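Local coordinates for ChrR-like cupin domain-containing protein (Ralstonia eutropha, PDB 3CJX), which is of unknown function but has a cupin-like fold and belongs to the ChrR-like branch of the cupin superfamily, at residues E28-F33 against L54-H59; R47-P52 against Q109-F114. All coordinates share one frame; numbering follows the deposited sequence.

Contact 1. Residues E28-F33 against L54-H59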
ATOM      1  N   GLU A  28      12.104  -0.533  -7.019  1.00 39.90           N
ATOM      2  CA  GLU A  28      12.107   0.746  -7.694  1.00 39.57           C
ATOM      3  C   GLU A  28      10.739   1.004  -8.347  1.00 38.77           C
ATOM      4  O   GLU A  28      10.139   0.104  -8.932  1.00 39.62           O
ATOM      5  CB  GLU A  28      13.212   0.725  -8.753  1.00 40.04           C
ATOM      6  CG  GLU A  28      13.821   2.069  -9.079  1.00 45.23           C
ATOM      7  CD  GLU A  28      14.454   2.739  -7.852  1.00 51.71           C
ATOM      8  OE1 GLU A  28      14.811   2.021  -6.879  1.00 54.13           O
ATOM      9  OE2 GLU A  28      14.607   3.986  -7.870  1.00 49.48           O
ATOM     10  N   GLY A  29      10.229   2.220  -8.203  1.00 37.78           N
ATOM     11  CA  GLY A  29       8.959   2.594  -8.809  1.00 37.62           C
ATOM     12  C   GLY A  29       7.747   2.543  -7.899  1.00 37.55           C
ATOM     13  O   GLY A  29       6.686   3.060  -8.254  1.00 37.85           O
ATOM     14  N   THR A  30       7.887   1.916  -6.736  1.00 37.40           N
ATOM     15  CA  THR A  30       6.815   1.882  -5.755  1.00 37.23           C
ATOM     16  C   THR A  30       7.207   2.750  -4.551  1.00 37.37           C
ATOM     17  O   THR A  30       7.994   2.335  -3.701  1.00 38.47           O
ATOM     18  CB  THR A  30       6.505   0.449  -5.313  1.00 37.36           C
ATOM     19  OG1 THR A  30       6.168  -0.332  -6.460  1.00 40.11           O
ATOM     20  CG2 THR A  30       5.351   0.430  -4.358  1.00 33.50           C
ATOM     21  N   ASP A  31       6.672   3.968  -4.511  1.00 37.18           N
ATOM     22  CA  ASP A  31       6.910   4.906  -3.419  1.00 36.89           C
ATOM     23  C   ASP A  31       5.671   5.000  -2.509  1.00 36.67           C
ATOM     24  O   ASP A  31       4.557   5.174  -2.983  1.00 37.02           O
ATOM     25  CB  ASP A  31       7.252   6.262  -4.012  1.00 36.95           C
ATOM     26  CG  ASP A  31       8.482   6.207  -4.889  1.00 37.95           C
ATOM     27  OD1 ASP A  31       9.323   5.320  -4.661  1.00 36.99           O
ATOM     28  OD2 ASP A  31       8.628   7.054  -5.794  1.00 39.52           O
ATOM     29  N   ILE A  32       5.875   4.936  -1.200  1.00 36.58           N
ATOM     30  CA  ILE A  32       4.774   4.894  -0.235  1.00 36.13           C
ATOM     31  C   ILE A  32       4.845   6.000   0.778  1.00 36.22           C
ATOM     32  O   ILE A  32       5.942   6.477   1.130  1.00 35.96           O
ATOM     33  CB  ILE A  32       4.855   3.617   0.668  1.00 36.04           C
ATOM     34  CG1 ILE A  32       5.000   2.368  -0.142  1.00 38.54           C
ATOM     35  CG2 ILE A  32       3.602   3.408   1.476  1.00 35.50           C
ATOM     36  CD1 ILE A  32       3.783   2.112  -0.977  1.00 36.08           C
ATOM     37  N   PHE A  33       3.665   6.389   1.254  1.00 36.05           N
ATOM     38  CA  PHE A  33       3.550   7.273   2.393  1.00 35.90           C
ATOM     39  C   PHE A  33       2.603   6.545   3.357  1.00 35.25           C
ATOM     40  O   PHE A  33       1.414   6.456   3.087  1.00 35.75           O
ATOM     41  CB  PHE A  33       3.024   8.661   2.026  1.00 36.31           C
ATOM     42  CG  PHE A  33       3.368   9.710   3.046  1.00 35.39           C
ATOM     43  CD1 PHE A  33       2.974   9.559   4.375  1.00 37.62           C
ATOM     44  CD2 PHE A  33       4.097  10.823   2.692  1.00 36.33           C
ATOM     45  CE1 PHE A  33       3.294  10.488   5.321  1.00 35.17           C
ATOM     46  CE2 PHE A  33       4.416  11.769   3.628  1.00 38.03           C
ATOM     47  CZ  PHE A  33       4.006  11.604   4.954  1.00 37.86           C
ATOM     48  N   LEU A  54       5.282  -0.332 -14.667  1.00 35.35           N
ATOM     49  CA  LEU A  54       5.468  -1.371 -13.660  1.00 36.15           C
ATOM     50  C   LEU A  54       4.522  -2.535 -13.823  1.00 36.00           C
ATOM     51  O   LEU A  54       3.395  -2.385 -14.264  1.00 36.21           O
ATOM     52  CB  LEU A  54       5.288  -0.837 -12.246  1.00 36.21           C
ATOM     53  CG  LEU A  54       6.272   0.236 -11.788  1.00 39.48           C
ATOM     54  CD1 LEU A  54       6.022   0.482 -10.310  1.00 35.37           C
ATOM     55  CD2 LEU A  54       7.744  -0.158 -12.060  1.00 33.80           C
ATOM     56  N   THR A  55       5.037  -3.704 -13.480  1.00 36.60           N
ATOM     57  CA  THR A  55       4.283  -4.941 -13.437  1.00 36.37           C
ATOM     58  C   THR A  55       4.687  -5.624 -12.143  1.00 36.39           C
ATOM     59  O   THR A  55       5.760  -6.188 -12.041  1.00 37.39           O
ATOM     60  CB  THR A  55       4.599  -5.834 -14.612  1.00 35.82           C
ATOM     61  OG1 THR A  55       4.077  -5.223 -15.782  1.00 34.59           O
ATOM     62  CG2 THR A  55       3.950  -7.191 -14.438  1.00 30.25           C
ATOM     63  N   LEU A  56       3.842  -5.529 -11.139  1.00 36.89           N
ATOM     64  CA  LEU A  56       4.143  -6.132  -9.848  1.00 37.39           C
ATOM     65  C   LEU A  56       3.855  -7.622  -9.879  1.00 37.44           C
ATOM     66  O   LEU A  56       3.276  -8.128 -10.841  1.00 36.00           O
ATOM     67  CB  LEU A  56       3.335  -5.445  -8.747  1.00 37.77           C
ATOM     68  CG  LEU A  56       3.624  -3.958  -8.584  1.00 39.22           C
ATOM     69  CD1 LEU A  56       2.639  -3.388  -7.585  1.00 38.90           C
ATOM     70  CD2 LEU A  56       5.078  -3.719  -8.179  1.00 38.38           C
ATOM     71  N   PRO A  57       4.286  -8.347  -8.832  1.00 39.09           N
ATOM     72  CA  PRO A  57       3.997  -9.763  -8.831  1.00 38.95           C
ATOM     73  C   PRO A  57       2.523  -9.993  -8.557  1.00 38.18           C
ATOM     74  O   PRO A  57       1.817  -9.059  -8.205  1.00 37.97           O
ATOM     75  CB  PRO A  57       4.858 -10.291  -7.671  1.00 39.70           C
ATOM     76  CG  PRO A  57       5.749  -9.180  -7.282  1.00 39.08           C
ATOM     77  CD  PRO A  57       5.038  -7.955  -7.625  1.00 39.13           C
ATOM     78  N   LEU A  58       2.057 -11.221  -8.746  1.00 39.13           N
ATOM     79  CA  LEU A  58       0.669 -11.557  -8.431  1.00 39.27           C
ATOM     80  C   LEU A  58       0.460 -11.460  -6.912  1.00 39.58           C
ATOM     81  O   LEU A  58       1.239 -12.000  -6.145  1.00 38.00           O
ATOM     82  CB  LEU A  58       0.291 -12.965  -8.904  1.00 38.74           C
ATOM     83  CG  LEU A  58      -0.049 -13.267 -10.363  1.00 36.89           C
ATOM     84  CD1 LEU A  58      -0.189 -14.756 -10.539  1.00 37.26           C
ATOM     85  CD2 LEU A  58      -1.330 -12.626 -10.763  1.00 39.73           C
ATOM     86  N   HIS A  59      -0.593 -10.760  -6.499  1.00 41.51           N
ATOM     87  CA  HIS A  59      -0.934 -10.580  -5.080  1.00 42.54           C
ATOM     88  C   HIS A  59      -2.201 -11.328  -4.727  1.00 41.86           C
ATOM     89  O   HIS A  59      -3.267 -10.942  -5.192  1.00 43.38           O
ATOM     90  CB  HIS A  59      -1.177  -9.093  -4.723  1.00 42.84           C
ATOM     91  CG  HIS A  59       0.035  -8.211  -4.840  1.00 48.89           C
ATOM     92  ND1 HIS A  59       1.260  -8.537  -4.295  1.00 57.32           N
ATOM     93  CD2 HIS A  59       0.190  -6.981  -5.389  1.00 54.60           C
ATOM     94  CE1 HIS A  59       2.127  -7.571  -4.543  1.00 56.99           C
ATOM     95  NE2 HIS A  59       1.503  -6.615  -5.206  1.00 55.75           N
TER

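Contact 2. Residues R47-P52 against Q109-F114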
ATOM      1  N   ARG A  47      -0.841   5.617   1.095  1.00 35.82           N
ATOM      2  CA  ARG A  47      -0.828   6.362  -0.152  1.00 35.75           C
ATOM      3  C   ARG A  47       0.338   5.772  -0.907  1.00 36.09           C
ATOM      4  O   ARG A  47       1.426   5.649  -0.328  1.00 36.24           O
ATOM      5  CB  ARG A  47      -0.552   7.840   0.088  1.00 36.20           C
ATOM      6  CG  ARG A  47      -1.759   8.667   0.332  1.00 37.09           C
ATOM      7  CD  ARG A  47      -2.420   9.241  -0.915  1.00 37.77           C
ATOM      8  NE  ARG A  47      -1.621  10.223  -1.647  1.00 39.10           N
ATOM      9  CZ  ARG A  47      -0.976  10.019  -2.795  1.00 39.43           C
ATOM     10  NH1 ARG A  47      -1.001   8.844  -3.413  1.00 42.26           N
ATOM     11  NH2 ARG A  47      -0.304  11.019  -3.355  1.00 43.92           N
ATOM     12  N   ALA A  48       0.120   5.372  -2.163  1.00 35.95           N
ATOM     13  CA  ALA A  48       1.200   4.849  -3.014  1.00 35.78           C
ATOM     14  C   ALA A  48       1.376   5.758  -4.232  1.00 36.20           C
ATOM     15  O   ALA A  48       0.421   6.381  -4.691  1.00 36.27           O
ATOM     16  CB  ALA A  48       0.912   3.420  -3.451  1.00 34.21           C
ATOM     17  N   SER A  49       2.607   5.857  -4.722  1.00 36.86           N
ATOM     18  CA  SER A  49       2.935   6.646  -5.909  1.00 37.28           C
ATOM     19  C   SER A  49       3.722   5.726  -6.842  1.00 37.27           C
ATOM     20  O   SER A  49       4.861   5.366  -6.564  1.00 36.15           O
ATOM     21  CB  SER A  49       3.735   7.895  -5.553  1.00 36.48           C
ATOM     22  OG  SER A  49       3.916   8.712  -6.693  1.00 40.20           O
ATOM     23  N   PHE A  50       3.082   5.332  -7.939  1.00 38.13           N
ATOM     24  CA  PHE A  50       3.668   4.389  -8.868  1.00 37.70           C
ATOM     25  C   PHE A  50       4.236   5.000 -10.136  1.00 38.04           C
ATOM     26  O   PHE A  50       3.607   5.842 -10.773  1.00 38.95           O
ATOM     27  CB  PHE A  50       2.629   3.376  -9.268  1.00 37.25           C
ATOM     28  CG  PHE A  50       2.107   2.563  -8.134  1.00 34.46           C
ATOM     29  CD1 PHE A  50       2.789   1.441  -7.707  1.00 33.55           C
ATOM     30  CD2 PHE A  50       0.910   2.881  -7.543  1.00 35.70           C
ATOM     31  CE1 PHE A  50       2.301   0.670  -6.694  1.00 35.11           C
ATOM     32  CE2 PHE A  50       0.408   2.114  -6.513  1.00 37.44           C
ATOM     33  CZ  PHE A  50       1.106   1.005  -6.088  1.00 35.70           C
ATOM     34  N   ALA A  51       5.425   4.531 -10.496  1.00 37.13           N
ATOM     35  CA  ALA A  51       6.110   4.965 -11.684  1.00 37.05           C
ATOM     36  C   ALA A  51       5.491   4.259 -12.880  1.00 36.83           C
ATOM     37  O   ALA A  51       4.882   3.196 -12.721  1.00 36.94           O
ATOM     38  CB  ALA A  51       7.588   4.603 -11.571  1.00 36.18           C
ATOM     39  N   PRO A  52       5.626   4.847 -14.079  1.00 36.27           N
ATOM     40  CA  PRO A  52       5.124   4.182 -15.274  1.00 36.07           C
ATOM     41  C   PRO A  52       5.868   2.895 -15.601  1.00 36.11           C
ATOM     42  O   PRO A  52       7.009   2.723 -15.209  1.00 36.14           O
ATOM     43  CB  PRO A  52       5.417   5.194 -16.386  1.00 37.05           C
ATOM     44  CG  PRO A  52       5.630   6.498 -15.712  1.00 36.16           C
ATOM     45  CD  PRO A  52       6.211   6.166 -14.385  1.00 36.52           C
ATOM     46  N   GLN A 109       3.242   9.845 -12.639  1.00 37.51           N
ATOM     47  CA  GLN A 109       3.003   8.953 -11.542  1.00 37.42           C
ATOM     48  C   GLN A 109       1.541   8.633 -11.458  1.00 37.94           C
ATOM     49  O   GLN A 109       0.697   9.448 -11.821  1.00 39.52           O
ATOM     50  CB  GLN A 109       3.433   9.596 -10.223  1.00 37.23           C
ATOM     51  CG  GLN A 109       4.916   9.887 -10.117  1.00 35.17           C
ATOM     52  CD  GLN A 109       5.734   8.645 -10.064  1.00 35.70           C
ATOM     53  OE1 GLN A 109       6.475   8.344 -10.985  1.00 40.53           O
ATOM     54  NE2 GLN A 109       5.559   7.871  -9.000  1.00 39.78           N
ATOM     55  N   THR A 110       1.256   7.436 -10.973  1.00 37.33           N
ATOM     56  CA  THR A 110      -0.087   6.984 -10.727  1.00 36.14           C
ATOM     57  C   THR A 110      -0.194   7.032  -9.217  1.00 37.04           C
ATOM     58  O   THR A 110       0.585   6.384  -8.514  1.00 38.04           O
ATOM     59  CB  THR A 110      -0.299   5.574 -11.288  1.00 36.35           C
ATOM     60  OG1 THR A 110      -0.248   5.626 -12.726  1.00 36.55           O
ATOM     61  CG2 THR A 110      -1.632   5.010 -10.857  1.00 31.36           C
ATOM     62  N   GLU A 111      -1.142   7.821  -8.721  1.00 37.30           N
ATOM     63  CA  GLU A 111      -1.326   8.040  -7.289  1.00 36.93           C
ATOM     64  C   GLU A 111      -2.574   7.355  -6.736  1.00 36.55           C
ATOM     65  O   GLU A 111      -3.697   7.627  -7.204  1.00 37.31           O
ATOM     66  CB  GLU A 111      -1.452   9.552  -7.027  1.00 37.14           C
ATOM     67  CG  GLU A 111      -0.260  10.407  -7.471  1.00 37.06           C
ATOM     68  CD  GLU A 111       1.012  10.131  -6.685  1.00 40.33           C
ATOM     69  OE1 GLU A 111       0.977   9.347  -5.726  1.00 42.33           O
ATOM     70  OE2 GLU A 111       2.061  10.710  -7.015  1.00 42.37           O
ATOM     71  N   VAL A 112      -2.412   6.500  -5.725  1.00 35.37           N
ATOM     72  CA  VAL A 112      -3.586   5.827  -5.144  1.00 35.27           C
ATOM     73  C   VAL A 112      -3.630   5.918  -3.627  1.00 35.95           C
ATOM     74  O   VAL A 112      -2.624   6.179  -2.974  1.00 36.45           O
ATOM     75  CB  VAL A 112      -3.644   4.345  -5.526  1.00 34.56           C
ATOM     76  CG1 VAL A 112      -3.572   4.171  -7.042  1.00 32.20           C
ATOM     77  CG2 VAL A 112      -2.517   3.609  -4.866  1.00 33.37           C
ATOM     78  N   ILE A 113      -4.813   5.754  -3.072  1.00 35.59           N
ATOM     79  CA  ILE A 113      -4.941   5.634  -1.626  1.00 36.08           C
ATOM     80  C   ILE A 113      -5.681   4.330  -1.440  1.00 36.18           C
ATOM     81  O   ILE A 113      -6.680   4.078  -2.103  1.00 36.22           O
ATOM     82  CB  ILE A 113      -5.696   6.809  -0.942  1.00 36.20           C
ATOM     83  CG1 ILE A 113      -5.686   6.612   0.575  1.00 36.87           C
ATOM     84  CG2 ILE A 113      -7.147   6.935  -1.440  1.00 31.94           C
ATOM     85  CD1 ILE A 113      -6.333   7.738   1.333  1.00 37.46           C
ATOM     86  N   PHE A 114      -5.178   3.463  -0.588  1.00 37.19           N
ATOM     87  CA  PHE A 114      -5.885   2.219  -0.384  1.00 37.72           C
ATOM     88  C   PHE A 114      -5.914   1.772   1.035  1.00 38.06           C
ATOM     89  O   PHE A 114      -5.087   2.168   1.847  1.00 37.13           O
ATOM     90  CB  PHE A 114      -5.310   1.096  -1.240  1.00 38.73           C
ATOM     91  CG  PHE A 114      -3.909   0.723  -0.892  1.00 36.50           C
ATOM     92  CD1 PHE A 114      -3.653  -0.241   0.080  1.00 38.40           C
ATOM     93  CD2 PHE A 114      -2.851   1.318  -1.545  1.00 36.51           C
ATOM     94  CE1 PHE A 114      -2.356  -0.583   0.414  1.00 38.86           C
ATOM     95  CE2 PHE A 114      -1.551   0.976  -1.240  1.00 38.06           C
ATOM     96  CZ  PHE A 114      -1.300   0.020  -0.251  1.00 37.29           C
TER
HETATM   97  O   HOH W   1       7.661   5.591  -8.013  1.00 37.39           O
HETATM   98  O   HOH W   2       2.258   5.677 -13.322  1.00 24.63           O

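Contact 1. Residues E28-F33 against L54-H59
Leu-54 CD1 lies over one face of the flat peptide group of Gly-29, 3.4 Å from Gly-29 O and clearly out of the peptide plane rather than at its edge. In the His-59 ring, Pro-57 O lies over the centre of one face and ND1 bonds Asn-122 OD1; the ring itself takes no part in the contact across to 28-33. Leu-54 does most of the touching. Its chi2 of -173° sets CD1 anti to CA, which carries that methyl out from the loop to the glycine, while the other branch, CD2, comes to 3.9 Å from Glu-28 O. Gly-29 has a positive phi (98°), and without a side chain it lets the leucine methyls rest on bare backbone. Thr-30 follows: its OG1 meets both leucines, 3.9 Å from Leu-54 CD1 and 4.0 Å from Leu-56 CD2, and the threonine side chain runs obliquely to each. The contact is thus small, methyl groups against backbone and a hydroxyl, with van der Waals contact in place of directed bonds. It lies largely at the surface, with Thr-30 its buried residue. It joins the start of strand 30-38, in one sheet of the cupin-like fold, to the loop leading into strand 58-61 of the other. Gly-29 is hydrogen-bonded through its backbone to Ala-51, and Thr-30 packs on Phe-50 of strand 43-50. Leu-56 rests on Phe-100 of strand 97-101 and its O is bonded by Gln-99 NE2 of the same strand; in the loop, Leu-54 N bonds Thr-102 OG1.

Contact 2. Residues R47-P52 against Q109-F114
Ala-48 pairs with Val-112, and Phe-50 with Thr-110, as hydrogen-bonded antiparallel pairs, each closed by two backbone bonds. Arg-47 with Ile-113 and Ser-49 with Glu-111 are non-hydrogen-bonded pairs. Polar groups line the face of Arg-47 and Ser-49. The Arg-47 chain is bent at chi2 and chi3; its NH1 lies 3.1 Å from Glu-111 OE1 in a salt bridge, on the anti side of the carboxylate, whose plane stands 85° from the guanidinium. NH1 also bonds Val-112 O at 3.2 Å, from the opposite face of that carbonyl to Ala-48 N. Ser-49 OG, anti to the backbone N (chi1 -174°), donates to Glu-111 OE2 at 2.7 Å from above the carboxylate plane and accepts from Gln-109 NE2 at 3.0 Å, within the amide plane. The face of Ala-48, Phe-50 and Val-112 is largely apolar: Val-112 CG2 meets the edge of the Phe-50 ring, 3.7 Å from CE2, and touches Ala-48 CB. All this joins neighbouring strands 43-50 and 110-117 in one sheet of the cupin-like fold. Both carboxylate oxygens of Glu-111 are engaged, and the guanidinium probably favours its ionised form, while the buried Ser-49 hydroxyl is both donor and acceptor.

The two contacts share the sheet that contains strands 30-38, 43-50 and 110-117, strand 43-50 lying between the other two. Contact 2 is regular pairing inside that sheet and is partly buried; contact 1 is a smaller, mostly surface meeting that reaches from the beginning of strand 30-38 to the segment that leads toward strand 58-61 of the second sheet. They are joined directly: Asp-31 O lies 2.7 Å from Ser-49 N and Phe-33 N 2.8 Å from Arg-47 O, probable backbone hydrogen bonds. Their chemistry follows their place: contact 2 combines backbone bonds, one salt bridge with a chain of polar side-chain bonds, and apolar packing, whereas contact 1 is leucine methyls against backbone and one hydroxyl, without directed bonds between its segments.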